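Local coordinates for protein pyruvate kinase (Toxoplasma gondii, PDB 3GG8) that catalyses the last step of glycolysis, transfer of phosphate from phosphoenolpyruvate to ADP, probably with the help of magnesium, at residues L293-M298 / V337-D342; A328-V333 / A364-E369; H492-K495 / S501-L504. One frame throughout, in Å; residues are numbered along the deposited sequence.

Contact 1. Residues L293-M298 / V337-D342; sequences LAQKMM and VLDGTD
Asp-339 accepts two side-chain hydrogen bonds from neighbouring residues of the facing helix, one on each carboxylate oxygen. Lys-296 NZ meets Asp-339 OD1 at 2.8 Å, on the syn side and 15° out of the carboxylate plane, in a salt bridge. The lysine chain runs past the acid at about a right angle, its CG 3.4 Å from Asp-339 OD2, and bends at its last torsion (chi4 52°) to bring the ammonium round to OD1. Gln-295 NE2 donates to Asp-339 OD2 over 3.0 Å, a bent bond with 144° at the hydrogen that arrives from above the carboxylate, the amide and acid planes steeply inclined to each other. The other end of that amide, OE1, accepts from Arg-279 NH1, so both ends are satisfied. Helices 288-305 and 327-339 are successive outer helices of the parallel beta/alpha barrel, each leading into the next barrel strand. The second of them ends in a Schellman motif with Gly-340 at C-prime: Thr-341 N returns to Ala-336 O and Gly-340 N, weakly, to Val-337 O. A water donates to Asp-339 O at 2.8 Å and to Lys-296 O at 3.0 Å, linking the two backbones beside the salt bridge. Gly-340 O accepts from Asn-303 ND2 and Arg-430 NH1, while Lys-296 also packs on Leu-338 of the second subunit.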
loop_
_atom_site.group_PDB
_atom_site.type_symbol
_atom_site.label_atom_id
_atom_site.label_comp_id
_atom_site.label_asym_id
_atom_site.label_seq_id
_atom_site.Cartn_x
_atom_site.Cartn_y
_atom_site.Cartn_z
ATOM N N LEU C 293 18.805 -21.535 -3.541
ATOM C CA LEU C 293 18.437 -20.640 -2.430
ATOM C C LEU C 293 19.547 -19.621 -2.116
ATOM O O LEU C 293 19.298 -18.408 -2.063
ATOM C CB LEU C 293 18.113 -21.446 -1.168
ATOM C CG LEU C 293 16.773 -22.166 -1.063
ATOM C CD1 LEU C 293 16.770 -23.073 0.160
ATOM C CD2 LEU C 293 15.593 -21.184 -0.997
ATOM N N ALA C 294 20.769 -20.123 -1.922
ATOM C CA ALA C 294 21.953 -19.283 -1.726
ATOM C C ALA C 294 22.132 -18.244 -2.838
ATOM O O ALA C 294 22.372 -17.069 -2.548
ATOM C CB ALA C 294 23.203 -20.143 -1.578
ATOM N N GLN C 295 22.007 -18.660 -4.101
ATOM C CA GLN C 295 22.151 -17.715 -5.226
ATOM C C GLN C 295 21.155 -16.562 -5.071
ATOM O O GLN C 295 21.547 -15.386 -5.106
ATOM C CB GLN C 295 21.933 -18.411 -6.582
ATOM C CG GLN C 295 21.658 -17.445 -7.741
ATOM C CD GLN C 295 21.598 -18.125 -9.083
ATOM O OE1 GLN C 295 22.365 -19.056 -9.354
ATOM N NE2 GLN C 295 20.694 -17.659 -9.948
ATOM N N LYS C 296 19.879 -16.921 -4.897
ATOM C CA LYS C 296 18.782 -15.975 -4.753
ATOM C C LYS C 296 19.022 -14.980 -3.646
ATOM O O LYS C 296 18.821 -13.776 -3.836
ATOM C CB LYS C 296 17.475 -16.711 -4.441
ATOM C CG LYS C 296 16.682 -17.056 -5.663
ATOM C CD LYS C 296 15.301 -17.668 -5.304
ATOM C CE LYS C 296 14.310 -17.503 -6.479
ATOM N NZ LYS C 296 14.861 -18.009 -7.803
ATOM N N MET C 297 19.418 -15.510 -2.490
ATOM C CA MET C 297 19.723 -14.730 -1.300
ATOM C C MET C 297 20.880 -13.772 -1.530
ATOM O O MET C 297 20.805 -12.622 -1.121
ATOM C CB MET C 297 19.993 -15.668 -0.106
ATOM C CG MET C 297 20.624 -15.051 1.172
ATOM S SD MET C 297 22.432 -15.230 1.382
ATOM C CE MET C 297 22.685 -16.998 1.447
ATOM N N MET C 298 21.936 -14.243 -2.181
ATOM C CA MET C 298 23.134 -13.430 -2.393
ATOM C C MET C 298 22.918 -12.329 -3.425
ATOM O O MET C 298 23.533 -11.259 -3.341
ATOM C CB MET C 298 24.314 -14.301 -2.806
ATOM C CG MET C 298 25.006 -15.006 -1.641
ATOM S SD MET C 298 26.503 -15.878 -2.148
ATOM C CE MET C 298 25.778 -17.231 -3.095
ATOM N N VAL C 337 18.888 -13.645 -14.242
ATOM C CA VAL C 337 18.423 -12.294 -14.602
ATOM C C VAL C 337 17.198 -11.899 -13.763
ATOM O O VAL C 337 17.136 -10.793 -13.217
ATOM C CB VAL C 337 18.137 -12.161 -16.129
ATOM C CG1 VAL C 337 17.517 -10.810 -16.467
ATOM C CG2 VAL C 337 19.421 -12.380 -16.942
ATOM N N LEU C 338 16.249 -12.829 -13.632
ATOM C CA LEU C 338 15.030 -12.570 -12.882
ATOM C C LEU C 338 15.255 -12.526 -11.378
ATOM O O LEU C 338 14.494 -11.891 -10.660
ATOM C CB LEU C 338 13.938 -13.582 -13.235
ATOM C CG LEU C 338 13.328 -13.343 -14.615
ATOM C CD1 LEU C 338 12.624 -14.589 -15.075
ATOM C CD2 LEU C 338 12.389 -12.151 -14.576
ATOM N N ASP C 339 16.285 -13.223 -10.910
ATOM C CA ASP C 339 16.724 -13.156 -9.522
ATOM C C ASP C 339 17.246 -11.741 -9.243
ATOM O O ASP C 339 17.194 -11.272 -8.107
ATOM C CB ASP C 339 17.878 -14.142 -9.274
ATOM C CG ASP C 339 17.409 -15.559 -8.942
ATOM O OD1 ASP C 339 16.181 -15.838 -9.012
ATOM O OD2 ASP C 339 18.302 -16.386 -8.604
ATOM N N GLY C 340 17.786 -11.098 -10.282
ATOM C CA GLY C 340 18.243 -9.713 -10.199
ATOM C C GLY C 340 19.709 -9.494 -10.512
ATOM O O GLY C 340 20.276 -8.472 -10.140
ATOM N N THR C 341 20.325 -10.430 -11.219
ATOM C CA THR C 341 21.773 -10.383 -11.440
ATOM C C THR C 341 22.206 -9.199 -12.313
ATOM O O THR C 341 21.500 -8.828 -13.244
ATOM C CB THR C 341 22.320 -11.725 -12.036
ATOM O OG1 THR C 341 23.741 -11.795 -11.831
ATOM C CG2 THR C 341 22.000 -11.838 -13.531
ATOM N N ASP C 342 23.368 -8.624 -12.001
ATOM C CA ASP C 342 23.914 -7.537 -12.792
ATOM C C ASP C 342 24.585 -8.085 -14.020
ATOM O O ASP C 342 24.423 -7.522 -15.112
ATOM C CB ASP C 342 24.911 -6.697 -11.985
ATOM C CG ASP C 342 24.221 -5.806 -10.962
ATOM O OD1 ASP C 342 23.799 -4.685 -11.326
ATOM O OD2 ASP C 342 24.087 -6.236 -9.795
HETATM O O HOH W 1 16.832 -12.810 -5.842
#

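Contact 2. Residues A328-V333 / A364-E369; sequences AEAADV and ARICYE
Ala-330 and, almost one turn further on, Val-333 take the branches of Ile-366, which is buried and whose side chain sets out toward helix 327-339. At Ala-330 the meeting is with the long branch: Ile-366 CD1 lies 3.8 Å from Ala-330 CA and 4.0 Å from Ala-330 CB, so the small methyl lets the isoleucine settle close to the backbone. The short branch meets the backbone of the same residue, Ile-366 CG2 standing 3.3 Å from Ala-330 O, a close approach of a methyl to a helix carbonyl. Glu-289 of the second subunit packs on both Ala-330 and Ile-366. Asp-332, whose side chain starts away from helix 356-371, forms a salt bridge to Arg-279 of the same chain. Val-333 then closes on the isoleucine: CG1, set anti to the backbone N (chi1 169°), touches Ile-366 CG2 at 3.8 Å, and the two side chains cross at about a right angle. Val-333 also leans on Leu-316, and Ile-366 extends its cover to Ala-334, the next residue of the helix. Apart from that carbonyl, the contact is aliphatic, and 166 Å² of surface is buried between the segments. The contact packs helix 327-339 against helix 356-371, the helices that precede and follow strand 343-346 in the outer layer of the beta/alpha barrel.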
loop_
_atom_site.group_PDB
_atom_site.type_symbol
_atom_site.label_atom_id
_atom_site.label_comp_id
_atom_site.label_asym_id
_atom_site.label_seq_id
_atom_site.Cartn_x
_atom_site.Cartn_y
_atom_site.Cartn_z
ATOM N N ALA C 328 17.043 -26.285 -20.387
ATOM C CA ALA C 328 17.390 -26.074 -18.987
ATOM C C ALA C 328 18.419 -24.961 -18.812
ATOM O O ALA C 328 18.351 -24.197 -17.855
ATOM C CB ALA C 328 17.882 -27.380 -18.343
ATOM N N GLU C 329 19.363 -24.879 -19.740
ATOM C CA GLU C 329 20.451 -23.900 -19.675
ATOM C C GLU C 329 19.945 -22.475 -19.890
ATOM O O GLU C 329 20.313 -21.564 -19.146
ATOM C CB GLU C 329 21.512 -24.239 -20.720
ATOM C CG GLU C 329 22.346 -25.469 -20.350
ATOM C CD GLU C 329 23.361 -25.849 -21.427
ATOM O OE1 GLU C 329 23.107 -25.613 -22.641
ATOM O OE2 GLU C 329 24.410 -26.393 -21.045
ATOM N N ALA C 330 19.126 -22.293 -20.929
ATOM C CA ALA C 330 18.463 -21.024 -21.205
ATOM C C ALA C 330 17.627 -20.580 -20.003
ATOM O O ALA C 330 17.697 -19.428 -19.602
ATOM C CB ALA C 330 17.591 -21.132 -22.452
ATOM N N ALA C 331 16.855 -21.504 -19.427
ATOM C CA ALA C 331 16.052 -21.229 -18.236
ATOM C C ALA C 331 16.949 -20.823 -17.049
ATOM O O ALA C 331 16.627 -19.901 -16.275
ATOM C CB ALA C 331 15.204 -22.444 -17.883
ATOM N N ASP C 332 18.076 -21.506 -16.904
ATOM C CA ASP C 332 18.951 -21.247 -15.773
ATOM C C ASP C 332 19.517 -19.820 -15.856
ATOM O O ASP C 332 19.550 -19.102 -14.852
ATOM C CB ASP C 332 20.054 -22.310 -15.707
ATOM C CG ASP C 332 21.102 -22.025 -14.633
ATOM O OD1 ASP C 332 20.753 -21.591 -13.514
ATOM O OD2 ASP C 332 22.291 -22.249 -14.922
ATOM N N VAL C 333 19.903 -19.406 -17.063
ATOM C CA VAL C 333 20.424 -18.045 -17.302
ATOM C C VAL C 333 19.337 -16.990 -17.095
ATOM O O VAL C 333 19.571 -15.962 -16.449
ATOM C CB VAL C 333 21.016 -17.909 -18.721
ATOM C CG1 VAL C 333 21.301 -16.439 -19.074
ATOM C CG2 VAL C 333 22.259 -18.742 -18.852
ATOM N N ALA C 364 22.815 -12.932 -24.889
ATOM C CA ALA C 364 22.186 -11.615 -25.081
ATOM C C ALA C 364 20.705 -11.786 -25.377
ATOM O O ALA C 364 19.876 -11.039 -24.865
ATOM C CB ALA C 364 22.858 -10.864 -26.210
ATOM N N ARG C 365 20.381 -12.780 -26.204
ATOM C CA ARG C 365 18.991 -13.114 -26.526
ATOM C C ARG C 365 18.233 -13.610 -25.296
ATOM O O ARG C 365 17.125 -13.175 -25.066
ATOM C CB ARG C 365 18.913 -14.169 -27.629
ATOM C CG ARG C 365 19.074 -13.644 -29.044
ATOM C CD ARG C 365 18.839 -14.766 -30.056
ATOM N NE ARG C 365 20.091 -15.372 -30.526
ATOM C CZ ARG C 365 20.772 -14.951 -31.599
ATOM N NH1 ARG C 365 21.902 -15.562 -31.957
ATOM N NH2 ARG C 365 20.321 -13.924 -32.320
ATOM N N ILE C 366 18.839 -14.506 -24.512
ATOM C CA ILE C 366 18.190 -15.047 -23.302
ATOM C C ILE C 366 17.995 -13.942 -22.268
ATOM O O ILE C 366 16.979 -13.899 -21.596
ATOM C CB ILE C 366 18.982 -16.191 -22.641
ATOM C CG1 ILE C 366 19.102 -17.396 -23.568
ATOM C CG2 ILE C 366 18.311 -16.634 -21.336
ATOM C CD1 ILE C 366 20.274 -18.309 -23.199
ATOM N N CYS C 367 18.972 -13.043 -22.166
ATOM C CA CYS C 367 18.860 -11.892 -21.272
ATOM C C CYS C 367 17.680 -11.038 -21.684
ATOM O O CYS C 367 16.830 -10.711 -20.857
ATOM C CB CYS C 367 20.136 -11.058 -21.277
ATOM S SG CYS C 367 21.462 -11.799 -20.284
ATOM N N TYR C 368 17.614 -10.702 -22.971
ATOM C CA TYR C 368 16.534 -9.882 -23.467
ATOM C C TYR C 368 15.181 -10.475 -23.117
ATOM O O TYR C 368 14.316 -9.743 -22.646
ATOM C CB TYR C 368 16.637 -9.622 -24.979
ATOM C CG TYR C 368 15.527 -8.728 -25.485
ATOM C CD1 TYR C 368 14.321 -9.275 -25.950
ATOM C CD2 TYR C 368 15.654 -7.337 -25.460
ATOM C CE1 TYR C 368 13.273 -8.457 -26.406
ATOM C CE2 TYR C 368 14.604 -6.503 -25.916
ATOM C CZ TYR C 368 13.425 -7.080 -26.382
ATOM O OH TYR C 368 12.402 -6.278 -26.837
ATOM N N GLU C 369 14.997 -11.778 -23.340
ATOM C CA GLU C 369 13.689 -12.429 -23.108
ATOM C C GLU C 369 13.299 -12.467 -21.642
ATOM O O GLU C 369 12.121 -12.373 -21.313
ATOM C CB GLU C 369 13.675 -13.855 -23.641
ATOM C CG GLU C 369 13.945 -13.970 -25.105
ATOM C CD GLU C 369 12.747 -13.618 -25.975
ATOM O OE1 GLU C 369 11.680 -13.209 -25.467
ATOM O OE2 GLU C 369 12.882 -13.768 -27.198
#

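Contact 3. Residues H492-K495 / S501-L504; sequences HGMK and SSNL
Met-494, Leu-504 and His-492 lose the most surface here, all three on one face of the antiparallel hairpin formed by strands 487-494 and 502-509. Met-494 is paired with Ser-502 in a hydrogen-bonded pair: its N donates to Ser-502 O at 2.9 Å, almost in line with the carbonyl (178°), and its O accepts a longer bond, 3.3 Å, from Ser-502 N. The methionine chain, extended beyond CG, runs back along the hairpin until CE comes within 4.3 Å of Leu-504 CB. On the way its CG lies 3.3 Å above one face of the His-492 ring, offset toward the rim. His-492 and Leu-504 make the second hydrogen-bonded pair, with Leu-504 N to His-492 O at 2.9 Å the shorter bond and His-492 N to Leu-504 O at 3.2 Å the longer, and Leu-504 CD2 rests 4.1 Å from His-492 CB. The imidazole turns outward, where ND1 makes a weak bond to Gly-493 O. Gly-493 faces Asn-503 in the non-hydrogen-bonded pair between, Asn-503 OD1 lying against Gly-493 CA on the face opposite Met-494. Near the turn, Ser-501 OG donates to Lys-495 O at 3.1 Å. Strand 502-509 pairs on its other edge with the third subunit, and Leu-504 packs on Leu-504 there. Backbone bonds thus set the register, while the side chains add mainly apolar cover, and Ser-502 OG, buried here, has no partner in the model.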
loop_
_atom_site.group_PDB
_atom_site.type_symbol
_atom_site.label_atom_id
_atom_site.label_comp_id
_atom_site.label_asym_id
_atom_site.label_seq_id
_atom_site.Cartn_x
_atom_site.Cartn_y
_atom_site.Cartn_z
ATOM N N HIS C 492 22.742 14.712 -11.404
ATOM C CA HIS C 492 24.125 15.013 -11.123
ATOM C C HIS C 492 24.367 14.914 -9.630
ATOM O O HIS C 492 23.895 15.738 -8.856
ATOM C CB HIS C 492 24.518 16.397 -11.648
ATOM C CG HIS C 492 25.998 16.612 -11.737
ATOM N ND1 HIS C 492 26.896 16.008 -10.882
ATOM C CD2 HIS C 492 26.741 17.368 -12.582
ATOM C CE1 HIS C 492 28.126 16.374 -11.200
ATOM N NE2 HIS C 492 28.059 17.199 -12.227
ATOM N N GLY C 493 25.083 13.872 -9.236
ATOM C CA GLY C 493 25.703 13.816 -7.912
ATOM C C GLY C 493 27.010 14.603 -7.946
ATOM O O GLY C 493 27.879 14.343 -8.788
ATOM N N MET C 494 27.136 15.578 -7.049
ATOM C CA MET C 494 28.345 16.399 -6.959
ATOM C C MET C 494 29.051 16.125 -5.636
ATOM O O MET C 494 28.396 15.958 -4.604
ATOM C CB MET C 494 28.016 17.888 -7.108
ATOM C CG MET C 494 27.079 18.198 -8.275
ATOM S SD MET C 494 26.888 19.966 -8.598
ATOM C CE MET C 494 25.433 19.981 -9.655
ATOM N N LYS C 495 30.385 16.077 -5.684
ATOM C CA LYS C 495 31.223 15.668 -4.543
ATOM C C LYS C 495 30.686 14.365 -3.931
ATOM O O LYS C 495 30.461 14.270 -2.714
ATOM C CB LYS C 495 31.310 16.785 -3.490
ATOM C CG LYS C 495 31.993 18.069 -3.956
ATOM C CD LYS C 495 31.907 19.141 -2.880
ATOM C CE LYS C 495 32.601 20.423 -3.305
ATOM N NZ LYS C 495 32.636 21.418 -2.193
ATOM N N SER C 501 28.551 17.068 -0.227
ATOM C CA SER C 501 27.668 16.480 -1.232
ATOM C C SER C 501 26.458 17.371 -1.532
ATOM O O SER C 501 25.963 18.110 -0.669
ATOM C CB SER C 501 27.215 15.070 -0.826
ATOM O OG SER C 501 28.317 14.260 -0.433
ATOM N N SER C 502 26.004 17.278 -2.778
ATOM C CA SER C 502 24.956 18.118 -3.342
ATOM C C SER C 502 24.439 17.369 -4.562
ATOM O O SER C 502 25.228 16.822 -5.330
ATOM C CB SER C 502 25.530 19.473 -3.751
ATOM O OG SER C 502 24.833 19.996 -4.864
ATOM N N ASN C 503 23.122 17.316 -4.727
ATOM C CA ASN C 503 22.524 16.417 -5.706
ATOM C C ASN C 503 21.396 17.036 -6.520
ATOM O O ASN C 503 20.439 17.565 -5.965
ATOM C CB ASN C 503 22.028 15.147 -5.014
ATOM C CG ASN C 503 23.146 14.192 -4.684
ATOM O OD1 ASN C 503 23.381 13.237 -5.422
ATOM N ND2 ASN C 503 23.863 14.451 -3.587
ATOM N N LEU C 504 21.511 16.925 -7.838
ATOM C CA LEU C 504 20.629 17.607 -8.774
ATOM C C LEU C 504 19.759 16.623 -9.537
ATOM O O LEU C 504 20.150 15.493 -9.791
ATOM C CB LEU C 504 21.465 18.414 -9.770
ATOM C CG LEU C 504 20.777 19.132 -10.938
ATOM C CD1 LEU C 504 20.080 20.433 -10.484
ATOM C CD2 LEU C 504 21.781 19.420 -12.064
#

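Along the chain, helix 288-305 comes first, and contact 1 closes the loop from it, through strand 309-312, to the end of helix 327-339. Contact 2 opens before that loop is shut, since 328-333 precedes 337-342, and it closes on 364-369 in helix 356-371: the two contacts cross. They share helix 327-339 and touch each other where Val-337 CG2 lies 4.0 Å from Cys-367 SG, so helices 288-305, 327-339 and 356-371 are tied together, with the second subunit against both contacts. Contact 3 follows in series, the end of a beta hairpin next to its connecting loop, in the alpha/beta domain, its centre about 31 Å from that of contact 1; it involves the third subunit.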